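Local coordinates for myosin regulatory light chain (PDB 2BL0), which binds a calcium ion through an EF-hand and serves as a light chain of the myosin II of Physarum polycephalum, at residues D19-I24 / A52-L57; N90-E95 / D126-Y131; E97-L102 / E113-M118. All blocks are in the same frame, centred on the assembly; numbering follows the deposited sequence.

Contact 1: D19-I24 / A52-L57. With CA (calcium ion), chain D.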
# COMPACT_ATOMS: atom_id res chain seq x y z
N ASP B 19 12.98 1.55 12.98
CA ASP B 19 14.16 1.04 13.70
C ASP B 19 14.23 -0.49 13.71
O ASP B 19 15.12 -1.06 14.31
CB ASP B 19 14.27 1.64 15.10
CG ASP B 19 13.29 1.09 16.10
OD1 ASP B 19 12.28 0.45 15.72
OD2 ASP B 19 13.44 1.23 17.32
N GLY B 20 13.30 -1.15 13.02
CA GLY B 20 13.28 -2.60 12.95
C GLY B 20 12.62 -3.30 14.12
O GLY B 20 12.66 -4.54 14.19
N LYS B 21 11.99 -2.53 15.01
CA LYS B 21 11.33 -3.07 16.20
C LYS B 21 9.91 -2.56 16.34
O LYS B 21 9.60 -1.42 16.05
CB LYS B 21 12.10 -2.71 17.47
CG LYS B 21 13.51 -3.27 17.53
CD LYS B 21 13.54 -4.79 17.65
CE LYS B 21 14.38 -5.25 18.84
NZ LYS B 21 15.59 -4.45 19.03
N VAL B 22 9.02 -3.43 16.82
CA VAL B 22 7.64 -3.07 17.07
C VAL B 22 7.33 -3.48 18.50
O VAL B 22 7.78 -4.53 18.95
CB VAL B 22 6.68 -3.74 16.05
CG1 VAL B 22 5.26 -3.59 16.47
CG2 VAL B 22 6.89 -3.15 14.65
N SER B 23 6.62 -2.63 19.24
CA SER B 23 6.28 -2.89 20.63
C SER B 23 5.52 -4.20 20.74
O SER B 23 4.71 -4.50 19.89
CB SER B 23 5.38 -1.79 21.20
OG SER B 23 4.87 -2.16 22.47
N ILE B 24 5.81 -4.95 21.79
CA ILE B 24 5.08 -6.19 22.07
C ILE B 24 3.59 -5.96 22.27
O ILE B 24 2.79 -6.87 22.03
CB ILE B 24 5.70 -6.90 23.32
CG1 ILE B 24 5.24 -8.36 23.38
CG2 ILE B 24 5.32 -6.17 24.61
CD1 ILE B 24 5.91 -9.27 22.37
N ALA B 52 10.06 -10.28 25.98
CA ALA B 52 10.65 -9.06 25.40
C ALA B 52 9.60 -7.94 25.37
O ALA B 52 8.41 -8.20 25.40
CB ALA B 52 11.14 -9.35 23.99
N LYS B 53 10.06 -6.70 25.35
CA LYS B 53 9.13 -5.57 25.26
C LYS B 53 8.88 -5.17 23.80
O LYS B 53 8.00 -4.36 23.55
CB LYS B 53 9.65 -4.38 26.06
CG LYS B 53 10.86 -3.70 25.46
CD LYS B 53 11.38 -2.58 26.34
CE LYS B 53 12.41 -1.72 25.60
NZ LYS B 53 13.08 -0.79 26.54
N GLU B 54 9.69 -5.71 22.87
CA GLU B 54 9.51 -5.47 21.43
C GLU B 54 9.89 -6.70 20.62
O GLU B 54 10.51 -7.63 21.15
CB GLU B 54 10.35 -4.26 20.95
CG GLU B 54 11.41 -3.83 21.92
CD GLU B 54 12.37 -2.81 21.35
OE1 GLU B 54 13.59 -2.97 21.58
OE2 GLU B 54 11.91 -1.86 20.68
N PHE B 55 9.52 -6.70 19.34
CA PHE B 55 9.86 -7.81 18.45
C PHE B 55 10.30 -7.30 17.08
O PHE B 55 9.89 -6.22 16.66
CB PHE B 55 8.70 -8.81 18.31
CG PHE B 55 7.44 -8.22 17.72
CD1 PHE B 55 6.52 -7.54 18.51
CD2 PHE B 55 7.17 -8.36 16.36
CE1 PHE B 55 5.34 -7.02 17.94
CE2 PHE B 55 6.00 -7.83 15.79
CZ PHE B 55 5.10 -7.15 16.59
N ASP B 56 11.12 -8.08 16.41
CA ASP B 56 11.60 -7.76 15.05
C ASP B 56 10.87 -8.59 13.99
O ASP B 56 10.00 -9.39 14.31
CB ASP B 56 13.13 -7.87 14.94
CG ASP B 56 13.67 -9.29 15.12
OD1 ASP B 56 12.92 -10.28 15.09
OD2 ASP B 56 14.90 -9.49 15.26
N LEU B 57 11.22 -8.37 12.73
CA LEU B 57 10.50 -8.97 11.62
C LEU B 57 10.63 -10.48 11.62
O LEU B 57 9.65 -11.18 11.40
CB LEU B 57 10.98 -8.41 10.29
CG LEU B 57 10.41 -9.08 9.03
CD1 LEU B 57 8.89 -8.94 8.97
CD2 LEU B 57 11.08 -8.52 7.78
CA CA D . 9.90 0.81 15.77
O HOH W 1 10.21 1.08 17.95
O HOH W 2 13.11 -6.14 11.99
O HOH W 3 7.66 1.01 16.21

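Contact 2: N90-E95 / D126-Y131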
# COMPACT_ATOMS: atom_id res chain seq x y z
N ASN B 90 -34.83 -18.25 16.43
CA ASN B 90 -35.08 -17.56 15.16
C ASN B 90 -33.83 -16.98 14.51
O ASN B 90 -33.95 -16.25 13.54
CB ASN B 90 -36.10 -16.43 15.33
CG ASN B 90 -37.50 -16.93 15.63
OD1 ASN B 90 -37.92 -17.97 15.13
ND2 ASN B 90 -38.23 -16.18 16.45
N GLY B 91 -32.65 -17.33 15.03
CA GLY B 91 -31.38 -16.89 14.47
C GLY B 91 -30.98 -15.49 14.88
O GLY B 91 -30.12 -14.89 14.24
N THR B 92 -31.63 -14.95 15.91
CA THR B 92 -31.34 -13.59 16.36
C THR B 92 -30.88 -13.56 17.82
O THR B 92 -31.11 -14.50 18.59
CB THR B 92 -32.54 -12.61 16.16
OG1 THR B 92 -33.62 -12.94 17.04
CG2 THR B 92 -33.13 -12.72 14.76
N ILE B 93 -30.20 -12.48 18.15
CA ILE B 93 -29.89 -12.09 19.51
C ILE B 93 -30.18 -10.58 19.59
O ILE B 93 -30.10 -9.86 18.59
CB ILE B 93 -28.42 -12.43 19.82
CG1 ILE B 93 -28.16 -12.40 21.33
CG2 ILE B 93 -27.46 -11.58 18.98
CD1 ILE B 93 -26.96 -11.68 21.75
N GLN B 94 -30.56 -10.10 20.76
CA GLN B 94 -30.74 -8.66 20.94
C GLN B 94 -29.38 -7.96 20.91
O GLN B 94 -28.44 -8.39 21.58
CB GLN B 94 -31.50 -8.39 22.23
CG GLN B 94 -32.93 -8.94 22.21
CD GLN B 94 -33.78 -8.34 21.10
OE1 GLN B 94 -34.08 -9.02 20.11
NE2 GLN B 94 -34.18 -7.07 21.27
N GLU B 95 -29.26 -6.90 20.12
CA GLU B 95 -27.98 -6.17 20.11
C GLU B 95 -27.56 -5.75 21.51
O GLU B 95 -26.38 -5.76 21.82
CB GLU B 95 -27.98 -4.96 19.19
CG GLU B 95 -26.57 -4.39 19.06
CD GLU B 95 -26.49 -3.25 18.09
OE1 GLU B 95 -26.31 -2.10 18.52
OE2 GLU B 95 -26.59 -3.52 16.88
N ASP B 126 -37.28 -4.39 16.76
CA ASP B 126 -37.39 -4.92 18.12
C ASP B 126 -35.99 -5.11 18.72
O ASP B 126 -35.83 -5.77 19.74
CB ASP B 126 -38.18 -6.23 18.13
CG ASP B 126 -38.62 -6.65 19.53
OD1 ASP B 126 -38.86 -5.76 20.39
OD2 ASP B 126 -38.75 -7.85 19.86
N GLY B 127 -34.99 -4.52 18.08
CA GLY B 127 -33.64 -4.51 18.62
C GLY B 127 -32.86 -5.78 18.38
O GLY B 127 -31.85 -5.99 19.05
N ALA B 128 -33.31 -6.60 17.43
CA ALA B 128 -32.71 -7.91 17.15
C ALA B 128 -31.69 -7.81 16.02
O ALA B 128 -31.86 -7.05 15.07
CB ALA B 128 -33.80 -8.92 16.75
N ILE B 129 -30.64 -8.63 16.11
CA ILE B 129 -29.66 -8.75 15.04
C ILE B 129 -29.55 -10.21 14.65
O ILE B 129 -29.75 -11.10 15.47
CB ILE B 129 -28.27 -8.19 15.44
CG1 ILE B 129 -27.65 -8.99 16.59
CG2 ILE B 129 -28.39 -6.73 15.84
CD1 ILE B 129 -26.60 -9.95 16.15
N ASN B 130 -29.24 -10.45 13.39
CA ASN B 130 -29.06 -11.81 12.90
C ASN B 130 -27.62 -12.20 13.14
O ASN B 130 -26.71 -11.63 12.52
CB ASN B 130 -29.42 -11.89 11.42
CG ASN B 130 -29.30 -13.29 10.85
OD1 ASN B 130 -28.20 -13.79 10.68
ND2 ASN B 130 -30.44 -13.92 10.53
N TYR B 131 -27.40 -13.16 14.04
CA TYR B 131 -26.05 -13.45 14.49
C TYR B 131 -25.24 -14.20 13.45
O TYR B 131 -24.05 -14.01 13.41
CB TYR B 131 -26.02 -14.13 15.88
CG TYR B 131 -26.82 -15.39 16.02
CD1 TYR B 131 -26.43 -16.56 15.38
CD2 TYR B 131 -27.97 -15.42 16.80
CE1 TYR B 131 -27.18 -17.74 15.52
CE2 TYR B 131 -28.72 -16.59 16.94
CZ TYR B 131 -28.32 -17.75 16.30
OH TYR B 131 -29.06 -18.89 16.44
O HOH W 4 -28.53 -16.04 12.49

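Contact 3: E97-L102 / E113-M118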
# COMPACT_ATOMS: atom_id res chain seq x y z
N GLU B 97 -27.91 -7.33 24.32
CA GLU B 97 -27.26 -8.43 25.01
C GLU B 97 -25.85 -8.66 24.46
O GLU B 97 -24.91 -8.79 25.24
CB GLU B 97 -28.08 -9.72 24.97
CG GLU B 97 -27.55 -10.81 25.92
CD GLU B 97 -27.24 -10.32 27.33
OE1 GLU B 97 -27.85 -9.33 27.82
OE2 GLU B 97 -26.37 -10.94 27.97
N LEU B 98 -25.73 -8.68 23.13
CA LEU B 98 -24.44 -8.78 22.44
C LEU B 98 -23.44 -7.74 22.95
O LEU B 98 -22.30 -8.09 23.30
CB LEU B 98 -24.62 -8.60 20.92
CG LEU B 98 -23.36 -8.72 20.05
CD1 LEU B 98 -22.68 -10.04 20.30
CD2 LEU B 98 -23.65 -8.49 18.58
N ARG B 99 -23.85 -6.48 23.02
CA ARG B 99 -22.97 -5.43 23.53
C ARG B 99 -22.49 -5.75 24.95
O ARG B 99 -21.29 -5.63 25.25
CB ARG B 99 -23.66 -4.06 23.51
CG ARG B 99 -23.82 -3.43 22.12
CD ARG B 99 -24.78 -2.23 22.13
NE ARG B 99 -24.79 -1.41 20.91
CZ ARG B 99 -23.87 -0.51 20.61
NH1 ARG B 99 -22.83 -0.31 21.41
NH2 ARG B 99 -23.97 0.21 19.49
N GLN B 100 -23.41 -6.21 25.80
CA GLN B 100 -23.10 -6.50 27.20
C GLN B 100 -22.08 -7.63 27.33
O GLN B 100 -21.18 -7.56 28.16
CB GLN B 100 -24.36 -6.90 27.97
CG GLN B 100 -25.07 -5.72 28.59
CD GLN B 100 -26.53 -6.02 28.84
OE1 GLN B 100 -27.26 -6.42 27.92
NE2 GLN B 100 -26.98 -5.83 30.09
N LEU B 101 -22.22 -8.65 26.50
CA LEU B 101 -21.36 -9.82 26.59
C LEU B 101 -19.95 -9.46 26.16
O LEU B 101 -19.00 -9.75 26.88
CB LEU B 101 -21.92 -10.96 25.75
CG LEU B 101 -23.26 -11.51 26.26
CD1 LEU B 101 -23.75 -12.61 25.34
CD2 LEU B 101 -23.17 -12.00 27.72
N LEU B 102 -19.85 -8.82 24.99
CA LEU B 102 -18.59 -8.30 24.45
C LEU B 102 -17.84 -7.40 25.43
O LEU B 102 -16.62 -7.46 25.51
CB LEU B 102 -18.86 -7.51 23.16
CG LEU B 102 -19.30 -8.29 21.93
CD1 LEU B 102 -19.55 -7.35 20.77
CD2 LEU B 102 -18.26 -9.36 21.56
N GLU B 113 -14.01 -0.34 20.19
CA GLU B 113 -14.06 -1.55 19.37
C GLU B 113 -15.50 -1.96 19.11
O GLU B 113 -15.89 -2.24 17.97
CB GLU B 113 -13.28 -2.70 20.04
CG GLU B 113 -11.75 -2.59 19.82
CD GLU B 113 -10.90 -3.40 20.81
OE1 GLU B 113 -11.42 -3.99 21.79
OE2 GLU B 113 -9.66 -3.45 20.59
N VAL B 114 -16.30 -1.99 20.17
CA VAL B 114 -17.71 -2.37 20.06
C VAL B 114 -18.49 -1.40 19.15
O VAL B 114 -19.30 -1.85 18.36
CB VAL B 114 -18.35 -2.53 21.45
CG1 VAL B 114 -19.84 -2.75 21.34
CG2 VAL B 114 -17.69 -3.69 22.20
N GLU B 115 -18.24 -0.10 19.23
CA GLU B 115 -18.96 0.84 18.35
C GLU B 115 -18.58 0.65 16.88
O GLU B 115 -19.42 0.81 16.00
CB GLU B 115 -18.72 2.31 18.75
CG GLU B 115 -19.30 2.72 20.09
CD GLU B 115 -20.78 2.42 20.25
OE1 GLU B 115 -21.54 2.44 19.24
OE2 GLU B 115 -21.19 2.12 21.38
N GLU B 116 -17.33 0.30 16.60
CA GLU B 116 -16.92 0.10 15.22
C GLU B 116 -17.57 -1.16 14.64
O GLU B 116 -18.00 -1.17 13.48
CB GLU B 116 -15.39 0.02 15.11
CG GLU B 116 -14.86 0.51 13.77
CD GLU B 116 -13.36 0.71 13.77
OE1 GLU B 116 -12.77 0.86 14.86
OE2 GLU B 116 -12.76 0.70 12.67
N LEU B 117 -17.65 -2.19 15.47
CA LEU B 117 -18.33 -3.45 15.11
C LEU B 117 -19.81 -3.24 14.84
O LEU B 117 -20.35 -3.78 13.86
CB LEU B 117 -18.16 -4.47 16.23
CG LEU B 117 -16.74 -5.03 16.35
CD1 LEU B 117 -16.47 -5.46 17.76
CD2 LEU B 117 -16.56 -6.21 15.40
N MET B 118 -20.46 -2.46 15.69
CA MET B 118 -21.92 -2.32 15.63
C MET B 118 -22.36 -1.34 14.56
O MET B 118 -23.53 -1.36 14.14
CB MET B 118 -22.50 -1.90 16.99
CG MET B 118 -22.39 -2.95 18.06
SD MET B 118 -23.09 -4.56 17.60
CE MET B 118 -21.70 -5.56 17.71

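Contact 1: D19-I24 / A52-L57
A52 and K53 meet I24 at one end of the short antiparallel ladder that joins the calcium loop to its partner in the first pair of EF-hands. K53 O accepts a nearly straight hydrogen bond from I24 N (2.9 Å), and the I24 branch atom CG2 lies close by that oxygen and A52 O. E54 crosses K21 at about a right angle: its OE1 forms a salt bridge of 3.6 Å with K21 NZ, while OE2 rests against K21 CB. F55 makes the central pair with V22, giving N to V22 O (2.8 Å) and receiving V22 N at its own O (2.9 Å). A chi1 of 61° sets F55 CG between backbone N and carbonyl carbon. The two side chains lie side by side, pointing the same way, and V22 CB sits 3.8 Å above one ring face, offset toward the rim, in a CH-pi contact; I24 CA meets the ring edge. D56 lays CB against G20 O (3.4 Å), while its OD1 caps the following helix at T59 N. L57 N reaches G20 O through a bridging water. On the facing segment, D19 OD1 (2.4 Å) and K21 O (2.3 Å) bind calcium together with two waters, D15 and D17. K21 O binds the metal and the next residue, V22, pairs with F55, consistent with a link between calcium binding and the paired strands.

Contact 2: N90-E95 / D126-Y131
I93 and I129 form the centre of the two-stranded antiparallel scaffold that joins the loops of an EF-hand pair, here in the second half of the chain. Each satisfies both backbone groups of the other: I129 N donates to I93 O (2.8 Å) and I93 N to I129 O (3.0 Å). Beyond them, G127 O accepts from E95 N (2.9 Å) as the strand turns into helix 95-104. D126 O is taken by Q94, whose side chain bends at chi2 (-60°), turning CD back toward the loop that precedes strand 128-130. That bond, Q94 NE2 to D126 O, is short (2.6 Å) and straight (168°), and it lies in the plane of both groups. D126 N and A128 N both find S124 OG as acceptor. At the other end G91 O receives Y131 N (3.2 Å) and a water proton, and the same water bonds weakly to N130 OD1, whose firmer partner is S133 N at the start of the next helix. D86, placed by inference in the second calcium site, accepts both from G91 N and from Y131 OH, tying the tyrosine to that loop. On the buried face the isoleucines lie side by side, with I93 CG2 pressed unusually close to I129 CD1 (3.4 Å). The Y131 ring covers G91, whose carbonyl O stands 3.4 Å above one face, toward the rim.

Contact 3: E97-L102 / E113-M118
The axes of segments 97-102 and 113-118 run roughly antiparallel, their directions 147° apart, and come no nearer than 11.0 Å, so side chains fill the gap between these two helices of an EF-hand pair. M118 carries the apolar part. Its chain, bent at chi2 and chi3, brings CE against L98 CD2 (3.6 Å) and tip to tip with L102 CD1 (4.1 Å). One turn before M118 in helix 111-118, V114 sets CG2 against L102 CB (4.1 Å). F82 of helix 75-85 packs on L98, and F134 of helix 131-140 on M118, which sets the contact within the domain core. At the border, R99 runs extended from CG to NE, slides past M118 in the opposite direction and lays one guanidinium face over M118 CG. R99 has a second acidic partner: its NE forms a salt bridge with E95 OE1. Both terminal nitrogens face E115: NH1 gives OE2 a bond of 2.9 Å, and NH2 gives OE1 a weak one of 3.3 Å. The bridge is twisted, the guanidinium and carboxylate planes standing 31° apart, and R99 NH1 meets E115 OE2 from above the carboxylate plane, 43° out of it.

Overall arrangement
The three contacts divide between the two halves of the light chain. Contact 1 stands alone, on the opposite side of the chain's centre from the others: its centre is 42 Å from that of contact 2 and 31 Å from that of contact 3. It is the contact that carries the bound calcium. Contacts 2 and 3 belong to one EF-hand pair, their centres 13 Å apart, and they touch: I93 CD1 packs on L98 N at 3.5 Å, and E95 CD on M118 SD at 3.7 Å. Strand 92-94 runs into helix 95-104, so the inferred second calcium site spans both, with N90 and T92 in contact 2, E97 in contact 3 and D86, the remaining residue, outside both.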